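Local coordinates for putative hydrolase (Shewanella frigidimarina, PDB 3LHO), which probably acts as an iron-dependent dioxygenase of the 2-oxoadipate dioxygenase/decarboxylase family, converting 2-oxoadipate to 2-hydroxyglutarate, at residues A157-R162 and V218-T223; H113-Q118 and W136-A141. One frame throughout, in Å; residues are numbered along the deposited sequence.

Contact 1: A157-R162 and V218-T223; sequences AALGYR and VVVNFT. With PEG (di(hydroxyethyl)ether), chain J.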
ATOM      1  N   ALA A 157      -9.857   1.412   8.862  1.00 15.13           N
ATOM      2  CA  ALA A 157     -10.410   1.418  10.226  1.00 15.00           C
ATOM      3  C   ALA A 157      -9.735   0.365  11.118  1.00 16.45           C
ATOM      4  O   ALA A 157      -9.426   0.638  12.319  1.00 15.43           O
ATOM      5  CB  ALA A 157     -11.950   1.224  10.190  1.00 12.98           C
ATOM      6  N   ALA A 158      -9.467  -0.822  10.562  1.00 15.66           N
ATOM      7  CA  ALA A 158      -8.870  -1.934  11.358  1.00 17.77           C
ATOM      8  C   ALA A 158      -7.380  -1.767  11.641  1.00 18.07           C
ATOM      9  O   ALA A 158      -6.902  -2.131  12.733  1.00 17.32           O
ATOM     10  CB  ALA A 158      -9.134  -3.322  10.708  1.00 16.79           C
ATOM     11  N   LEU A 159      -6.626  -1.266  10.674  1.00 21.22           N
ATOM     12  CA  LEU A 159      -5.136  -1.297  10.784  1.00 19.14           C
ATOM     13  C   LEU A 159      -4.458   0.079  10.881  1.00 16.19           C
ATOM     14  O   LEU A 159      -3.310   0.190  11.340  1.00 19.73           O
ATOM     15  CB  LEU A 159      -4.571  -2.114   9.612  1.00 20.83           C
ATOM     16  CG  LEU A 159      -4.850  -3.630   9.765  1.00 23.24           C
ATOM     17  CD1 LEU A 159      -4.616  -4.328   8.471  1.00 25.56           C
ATOM     18  CD2 LEU A 159      -4.002  -4.263  10.873  1.00 24.96           C
ATOM     19  N   GLY A 160      -5.189   1.112  10.501  1.00 16.67           N
ATOM     20  CA  GLY A 160      -4.711   2.477  10.582  1.00 16.48           C
ATOM     21  C   GLY A 160      -3.646   2.835   9.550  1.00 16.65           C
ATOM     22  O   GLY A 160      -3.725   2.446   8.369  1.00 16.53           O
ATOM     23  N   TYR A 161      -2.689   3.639   9.992  1.00 15.83           N
ATOM     24  CA  TYR A 161      -1.682   4.229   9.125  1.00 14.19           C
ATOM     25  C   TYR A 161      -0.443   3.366   9.113  1.00 16.42           C
ATOM     26  O   TYR A 161       0.392   3.441  10.012  1.00 14.12           O
ATOM     27  CB  TYR A 161      -1.399   5.700   9.514  1.00 17.39           C
ATOM     28  CG  TYR A 161      -2.589   6.531   9.130  1.00 17.10           C
ATOM     29  CD1 TYR A 161      -2.867   6.766   7.810  1.00 16.62           C
ATOM     30  CD2 TYR A 161      -3.530   6.941  10.078  1.00 16.52           C
ATOM     31  CE1 TYR A 161      -3.959   7.459   7.436  1.00 17.95           C
ATOM     32  CE2 TYR A 161      -4.698   7.612   9.677  1.00 18.35           C
ATOM     33  CZ  TYR A 161      -4.876   7.879   8.383  1.00 17.20           C
ATOM     34  OH  TYR A 161      -6.034   8.520   7.992  1.00 14.87           O
ATOM     35  N   ARG A 162      -0.362   2.510   8.112  1.00 13.27           N
ATOM     36  CA  ARG A 162       0.718   1.531   7.936  1.00 15.10           C
ATOM     37  C   ARG A 162       0.763   1.219   6.440  1.00 15.76           C
ATOM     38  O   ARG A 162      -0.213   1.481   5.719  1.00 16.05           O
ATOM     39  CB  ARG A 162       0.485   0.224   8.733  1.00 15.54           C
ATOM     40  CG  ARG A 162       0.073   0.388  10.150  1.00 18.14           C
ATOM     41  CD  ARG A 162      -0.243  -0.917  10.836  1.00 21.06           C
ATOM     42  NE  ARG A 162       0.956  -1.703  11.126  1.00 18.59           N
ATOM     43  CZ  ARG A 162       0.994  -2.791  11.899  1.00 24.22           C
ATOM     44  NH1 ARG A 162      -0.088  -3.244  12.515  1.00 21.74           N
ATOM     45  NH2 ARG A 162       2.141  -3.451  12.043  1.00 20.89           N
ATOM     46  N   VAL A 218      -3.729 -11.061  10.566  1.00 18.23           N
ATOM     47  CA  VAL A 218      -3.359 -10.471  11.859  1.00 19.88           C
ATOM     48  C   VAL A 218      -4.563 -10.397  12.750  1.00 17.61           C
ATOM     49  O   VAL A 218      -5.684 -10.434  12.271  1.00 17.68           O
ATOM     50  CB  VAL A 218      -2.794  -9.044  11.741  1.00 20.91           C
ATOM     51  CG1 VAL A 218      -1.438  -9.067  11.078  1.00 26.11           C
ATOM     52  CG2 VAL A 218      -3.781  -8.112  11.002  1.00 17.45           C
ATOM     53  N   VAL A 219      -4.327 -10.271  14.049  1.00 18.17           N
ATOM     54  CA  VAL A 219      -5.391 -10.101  15.035  1.00 15.78           C
ATOM     55  C   VAL A 219      -5.573  -8.596  15.260  1.00 17.65           C
ATOM     56  O   VAL A 219      -4.613  -7.872  15.480  1.00 19.36           O
ATOM     57  CB  VAL A 219      -5.054 -10.820  16.391  1.00 17.66           C
ATOM     58  CG1 VAL A 219      -6.148 -10.574  17.393  1.00 15.90           C
ATOM     59  CG2 VAL A 219      -4.841 -12.308  16.195  1.00 20.98           C
ATOM     60  N   VAL A 220      -6.805  -8.116  15.133  1.00 17.33           N
ATOM     61  CA  VAL A 220      -7.133  -6.744  15.458  1.00 16.05           C
ATOM     62  C   VAL A 220      -7.891  -6.717  16.777  1.00 15.96           C
ATOM     63  O   VAL A 220      -8.837  -7.496  16.995  1.00 16.53           O
ATOM     64  CB  VAL A 220      -7.952  -6.120  14.289  1.00 15.25           C
ATOM     65  CG1 VAL A 220      -8.635  -4.802  14.712  1.00 19.27           C
ATOM     66  CG2 VAL A 220      -6.997  -5.920  13.139  1.00 15.11           C
ATOM     67  N   ASN A 221      -7.462  -5.831  17.664  1.00 18.25           N
ATOM     68  CA  ASN A 221      -8.046  -5.715  18.991  1.00 21.11           C
ATOM     69  C   ASN A 221      -9.136  -4.658  19.013  1.00 23.10           C
ATOM     70  O   ASN A 221      -8.923  -3.506  19.341  1.00 26.71           O
ATOM     71  CB  ASN A 221      -6.964  -5.467  20.037  1.00 22.08           C
ATOM     72  CG  ASN A 221      -5.877  -6.530  20.010  1.00 21.47           C
ATOM     73  OD1 ASN A 221      -4.738  -6.249  19.669  1.00 20.69           O
ATOM     74  ND2 ASN A 221      -6.247  -7.770  20.286  1.00 19.74           N
ATOM     75  N   PHE A 222     -10.317  -5.072  18.603  1.00 21.95           N
ATOM     76  CA  PHE A 222     -11.491  -4.232  18.660  1.00 21.66           C
ATOM     77  C   PHE A 222     -11.846  -4.018  20.127  1.00 20.82           C
ATOM     78  O   PHE A 222     -11.405  -4.772  21.027  1.00 21.55           O
ATOM     79  CB  PHE A 222     -12.661  -4.845  17.870  1.00 18.55           C
ATOM     80  CG  PHE A 222     -12.437  -4.881  16.372  1.00 23.11           C
ATOM     81  CD1 PHE A 222     -12.492  -3.723  15.620  1.00 23.17           C
ATOM     82  CD2 PHE A 222     -12.171  -6.070  15.715  1.00 20.87           C
ATOM     83  CE1 PHE A 222     -12.252  -3.740  14.261  1.00 24.35           C
ATOM     84  CE2 PHE A 222     -11.952  -6.100  14.364  1.00 20.75           C
ATOM     85  CZ  PHE A 222     -11.979  -4.915  13.621  1.00 22.90           C
ATOM     86  N   THR A 223     -12.634  -2.981  20.382  1.00 22.54           N
ATOM     87  CA  THR A 223     -13.083  -2.707  21.737  1.00 20.99           C
ATOM     88  C   THR A 223     -13.852  -3.882  22.328  1.00 21.94           C
ATOM     89  O   THR A 223     -13.702  -4.168  23.493  1.00 21.90           O
ATOM     90  CB  THR A 223     -13.901  -1.374  21.828  1.00 22.90           C
ATOM     91  OG1 THR A 223     -15.039  -1.422  20.965  1.00 25.31           O
ATOM     92  CG2 THR A 223     -13.023  -0.217  21.389  1.00 24.16           C
TER
HETATM   93  C1  PEG J 275       1.879  -6.401  14.005  1.00 47.71           C
HETATM   94  O1  PEG J 275       1.849  -5.103  14.603  1.00 35.61           O
HETATM   95  C2  PEG J 275       0.516  -7.062  13.978  1.00 52.44           C
HETATM   96  O2  PEG J 275      -0.487  -6.093  13.643  1.00 52.17           O
HETATM   97  C3  PEG J 275      -1.231  -5.627  14.780  1.00 57.89           C
HETATM   98  C4  PEG J 275      -2.700  -5.525  14.385  1.00 56.85           C
HETATM   99  O4  PEG J 275      -3.470  -5.196  15.544  1.00 57.03           O
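Val220 meets both Ala158 and Leu159 from strand 217-222, at the last turn of helix 151-159. At its CB the side chain forks. CG1, anti to the backbone N (chi1 165°), lies 3.7 Å from the Ala158 carbonyl oxygen O and also sits over one face of the Phe222 ring, offset toward the rim. CG2, the branch beside the backbone N, reaches Leu159 CD2 at 4.1 Å and Ala158 CB at 4.2 Å. The same Ala158 CB approaches the Phe222 ring obliquely, 4.4 Å from CZ. Two residues earlier on the strand, Val218 CG2 meets Leu159 CD2 at 3.9 Å, so this one leucine methyl bridges two valines on the helix-facing side of the strand. No hydrogen bond joins the two segments directly; their grip is apolar and rests on small branches.

A PEG molecule, probably from crystallization, links the two segments. Its O4 donates to Val219 O at 2.9 Å. At the other end the Arg162 guanidinium turns its edge to the molecule: NH1 bonds O2 at 3.1 Å, NH2 bonds O1 at the same distance, and a weak bond runs from NH1 to O1. Asp16 of helix 6-20 forms a salt bridge with NE, which steadies the group from that helix. The chain leaves the helix at Gly160, with positive phi.

Strand 217-222 pairs antiparallel with 225-230, making a two-stranded beta hairpin whose Ile229 also touches Ala158 and Val220. This is a helix end packed on a hairpin, separate from the seven-stranded sheet that holds the nickel ligands His41, His165 and Glu235.

Contact 2: H113-Q118 and W136-A141; sequences HGLIDQ and WDVDKA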
ATOM      1  N   HIS A 113     -15.730   9.701  10.400  1.00 16.66           N
ATOM      2  CA  HIS A 113     -15.371  10.943  11.109  1.00 20.17           C
ATOM      3  C   HIS A 113     -15.078  10.705  12.560  1.00 18.48           C
ATOM      4  O   HIS A 113     -14.154  11.307  13.123  1.00 23.10           O
ATOM      5  CB  HIS A 113     -16.418  12.027  10.962  1.00 19.65           C
ATOM      6  CG  HIS A 113     -16.318  12.749   9.676  1.00 21.03           C
ATOM      7  ND1 HIS A 113     -15.403  13.760   9.468  1.00 22.17           N
ATOM      8  CD2 HIS A 113     -16.981  12.584   8.513  1.00 22.08           C
ATOM      9  CE1 HIS A 113     -15.540  14.212   8.233  1.00 18.35           C
ATOM     10  NE2 HIS A 113     -16.470  13.494   7.625  1.00 23.16           N
ATOM     11  N   GLY A 114     -15.812   9.784  13.170  1.00 20.76           N
ATOM     12  CA  GLY A 114     -15.607   9.456  14.555  1.00 18.18           C
ATOM     13  C   GLY A 114     -14.260   8.858  14.869  1.00 23.37           C
ATOM     14  O   GLY A 114     -13.710   9.074  15.964  1.00 20.02           O
ATOM     15  N   LEU A 115     -13.717   8.082  13.925  1.00 22.11           N
ATOM     16  CA  LEU A 115     -12.381   7.503  14.110  1.00 19.81           C
ATOM     17  C   LEU A 115     -11.319   8.584  13.942  1.00 19.47           C
ATOM     18  O   LEU A 115     -10.397   8.673  14.722  1.00 17.33           O
ATOM     19  CB  LEU A 115     -12.154   6.373  13.095  1.00 21.19           C
ATOM     20  CG  LEU A 115     -13.230   5.251  12.996  1.00 19.52           C
ATOM     21  CD1 LEU A 115     -12.796   4.192  12.008  1.00 21.32           C
ATOM     22  CD2 LEU A 115     -13.524   4.589  14.323  1.00 20.82           C
ATOM     23  N   ILE A 116     -11.456   9.398  12.909  1.00 18.53           N
ATOM     24  CA  ILE A 116     -10.433  10.415  12.617  1.00 21.41           C
ATOM     25  C   ILE A 116     -10.441  11.548  13.638  1.00 18.66           C
ATOM     26  O   ILE A 116      -9.419  12.145  13.880  1.00 21.11           O
ATOM     27  CB  ILE A 116     -10.561  10.941  11.196  1.00 19.71           C
ATOM     28  CG1 ILE A 116     -10.447   9.766  10.186  1.00 20.93           C
ATOM     29  CG2 ILE A 116      -9.494  12.032  10.908  1.00 14.78           C
ATOM     30  CD1 ILE A 116      -9.157   8.982  10.329  1.00 18.99           C
ATOM     31  N   ASP A 117     -11.588  11.799  14.283  1.00 17.70           N
ATOM     32  CA  ASP A 117     -11.659  12.773  15.358  1.00 19.07           C
ATOM     33  C   ASP A 117     -10.724  12.343  16.438  1.00 18.61           C
ATOM     34  O   ASP A 117     -10.252  13.170  17.201  1.00 21.06           O
ATOM     35  CB  ASP A 117     -13.060  12.884  15.966  1.00 20.41           C
ATOM     36  CG  ASP A 117     -14.005  13.669  15.116  1.00 22.87           C
ATOM     37  OD1 ASP A 117     -13.566  14.278  14.127  1.00 32.38           O
ATOM     38  OD2 ASP A 117     -15.214  13.618  15.424  1.00 28.36           O
ATOM     39  N   GLN A 118     -10.430  11.061  16.541  1.00 17.18           N
ATOM     40  CA  GLN A 118      -9.521  10.628  17.632  1.00 16.21           C
ATOM     41  C   GLN A 118      -8.028  10.791  17.345  1.00 20.13           C
ATOM     42  O   GLN A 118      -7.187  10.653  18.270  1.00 19.62           O
ATOM     43  CB  GLN A 118      -9.816   9.186  18.021  1.00 19.28           C
ATOM     44  CG  GLN A 118     -11.209   8.982  18.607  1.00 18.27           C
ATOM     45  CD  GLN A 118     -11.592   7.505  18.693  1.00 24.60           C
ATOM     46  OE1 GLN A 118     -11.003   6.747  19.463  1.00 19.78           O
ATOM     47  NE2 GLN A 118     -12.601   7.094  17.911  1.00 24.19           N
ATOM     48  N   TRP A 136      -7.417   5.183  17.056  1.00 19.41           N
ATOM     49  CA  TRP A 136      -8.812   5.224  17.486  1.00 15.36           C
ATOM     50  C   TRP A 136      -9.222   3.876  18.060  1.00 17.54           C
ATOM     51  O   TRP A 136      -8.676   2.855  17.686  1.00 19.69           O
ATOM     52  CB  TRP A 136      -9.744   5.594  16.304  1.00 17.27           C
ATOM     53  CG  TRP A 136      -9.398   4.843  15.090  1.00 18.24           C
ATOM     54  CD1 TRP A 136      -9.801   3.571  14.776  1.00 19.12           C
ATOM     55  CD2 TRP A 136      -8.544   5.273  14.029  1.00 18.63           C
ATOM     56  NE1 TRP A 136      -9.242   3.178  13.590  1.00 16.59           N
ATOM     57  CE2 TRP A 136      -8.462   4.198  13.104  1.00 16.91           C
ATOM     58  CE3 TRP A 136      -7.828   6.455  13.768  1.00 14.88           C
ATOM     59  CZ2 TRP A 136      -7.715   4.276  11.936  1.00 17.66           C
ATOM     60  CZ3 TRP A 136      -7.073   6.530  12.626  1.00 12.67           C
ATOM     61  CH2 TRP A 136      -7.033   5.441  11.704  1.00 18.15           C
ATOM     62  N   ASP A 137     -10.120   3.921  19.035  1.00 22.38           N
ATOM     63  CA  ASP A 137     -10.934   2.765  19.437  1.00 20.78           C
ATOM     64  C   ASP A 137     -11.976   2.497  18.361  1.00 19.60           C
ATOM     65  O   ASP A 137     -12.568   3.422  17.800  1.00 19.55           O
ATOM     66  CB  ASP A 137     -11.679   3.052  20.723  1.00 21.11           C
ATOM     67  CG  ASP A 137     -10.748   3.173  21.887  1.00 25.06           C
ATOM     68  OD1 ASP A 137      -9.771   2.401  21.909  1.00 28.21           O
ATOM     69  OD2 ASP A 137     -10.963   4.054  22.733  1.00 38.87           O
ATOM     70  N   VAL A 138     -12.201   1.229  18.079  1.00 19.44           N
ATOM     71  CA  VAL A 138     -13.234   0.864  17.124  1.00 18.82           C
ATOM     72  C   VAL A 138     -13.827  -0.479  17.541  1.00 20.04           C
ATOM     73  O   VAL A 138     -13.101  -1.370  18.022  1.00 18.04           O
ATOM     74  CB  VAL A 138     -12.670   0.871  15.689  1.00 21.42           C
ATOM     75  CG1 VAL A 138     -11.399   0.045  15.569  1.00 16.64           C
ATOM     76  CG2 VAL A 138     -13.739   0.444  14.672  1.00 23.21           C
ATOM     77  N   ASP A 139     -15.139  -0.608  17.376  1.00 17.92           N
ATOM     78  CA  ASP A 139     -15.838  -1.861  17.740  1.00 18.70           C
ATOM     79  C   ASP A 139     -16.203  -2.687  16.495  1.00 16.59           C
ATOM     80  O   ASP A 139     -16.084  -2.217  15.355  1.00 17.18           O
ATOM     81  CB  ASP A 139     -17.080  -1.619  18.631  1.00 19.04           C
ATOM     82  CG  ASP A 139     -18.191  -0.818  17.949  1.00 21.08           C
ATOM     83  OD1 ASP A 139     -18.180  -0.581  16.723  1.00 24.14           O
ATOM     84  OD2 ASP A 139     -19.080  -0.384  18.699  1.00 26.86           O
ATOM     85  N   LYS A 140     -16.667  -3.906  16.730  1.00 17.56           N
ATOM     86  CA  LYS A 140     -16.897  -4.853  15.641  1.00 18.14           C
ATOM     87  C   LYS A 140     -18.016  -4.388  14.739  1.00 18.12           C
ATOM     88  O   LYS A 140     -17.912  -4.535  13.524  1.00 18.70           O
ATOM     89  CB  LYS A 140     -17.190  -6.262  16.190  1.00 19.51           C
ATOM     90  CG  LYS A 140     -15.987  -6.879  16.929  1.00 21.19           C
ATOM     91  CD  LYS A 140     -16.207  -8.348  17.306  1.00 17.05           C
ATOM     92  CE  LYS A 140     -17.087  -8.512  18.476  1.00 13.92           C
ATOM     93  NZ  LYS A 140     -17.382  -9.980  18.699  1.00 13.38           N
ATOM     94  N   ALA A 141     -19.075  -3.811  15.319  1.00 18.09           N
ATOM     95  CA  ALA A 141     -20.241  -3.382  14.536  1.00 18.82           C
ATOM     96  C   ALA A 141     -19.857  -2.252  13.604  1.00 16.48           C
ATOM     97  O   ALA A 141     -20.375  -2.170  12.463  1.00 20.15           O
ATOM     98  CB  ALA A 141     -21.409  -2.932  15.471  1.00 18.82           C
TER
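Leu115 sets its CB over one face of the Trp136 indole, 3.9 Å from the centroid of the five-membered ring and 17° off its normal, a CH-pi contact. Beyond CB the leucine stays with the same ring: CD1 lies near NE1, while CD2 is 3.9 Å from Trp136 CD1 and also 4.1 Å from Val138 CB. A chi1 of 45° puts CG of Trp136 between its backbone N and carbonyl carbon, close to Leu115 CB. At the six-membered end Ile116 CD1 meets CZ3 at 4.0 Å. The indole NE1 donates to Ala157 O on helix 151-159. An alanine in place of Trp136 would probably leave a gap beside Leu115 and Ile116 and deprive Ala157 O of its indole donor.

The contact thus joins the C-terminal end of helix 106-116 to the extended lead-in of helix 140-149, the intervening chain having neither helix nor strand. Asp139 is the N-cap just before that second helix, its side chain capping a backbone N in the first turn and OD1 bonding Thr142 OG1.

Outward of the ring, Gln118 lies across the tryptophan at about a right angle, its CD 3.6 Å from Trp136 CB. Both ends of its amide are used. OE1 accepts from Asp137 N at 3.0 Å, the donor tilted from the carbonyl plane, whereas NE2 turns back to Gly114 O at 3.0 Å in a nearly straight bond (172°); the two bonds together fix the rotation of the amide at the solvent-facing edge.

How the contacts relate
Both contacts hold buried apolar centres, but contact 2 runs out to a polar edge at exposed Gln118 and Asp137, while contact 1 has no direct polar bond between its segments and is bridged at one side by a bound PEG. Contact 2 leans on an aromatic face; contact 1 relies mainly on aliphatic branches. Their centres are 11 Å apart and they touch: besides the indole tie to helix 151-159, Thr223 N probably bonds Val138 O at 2.9 Å. The chain around 136-141 therefore links helix 106-116 to both the helix 151-159 and the hairpin strand 217-222 of contact 1. Helices 140-149 and 151-159 are consecutive.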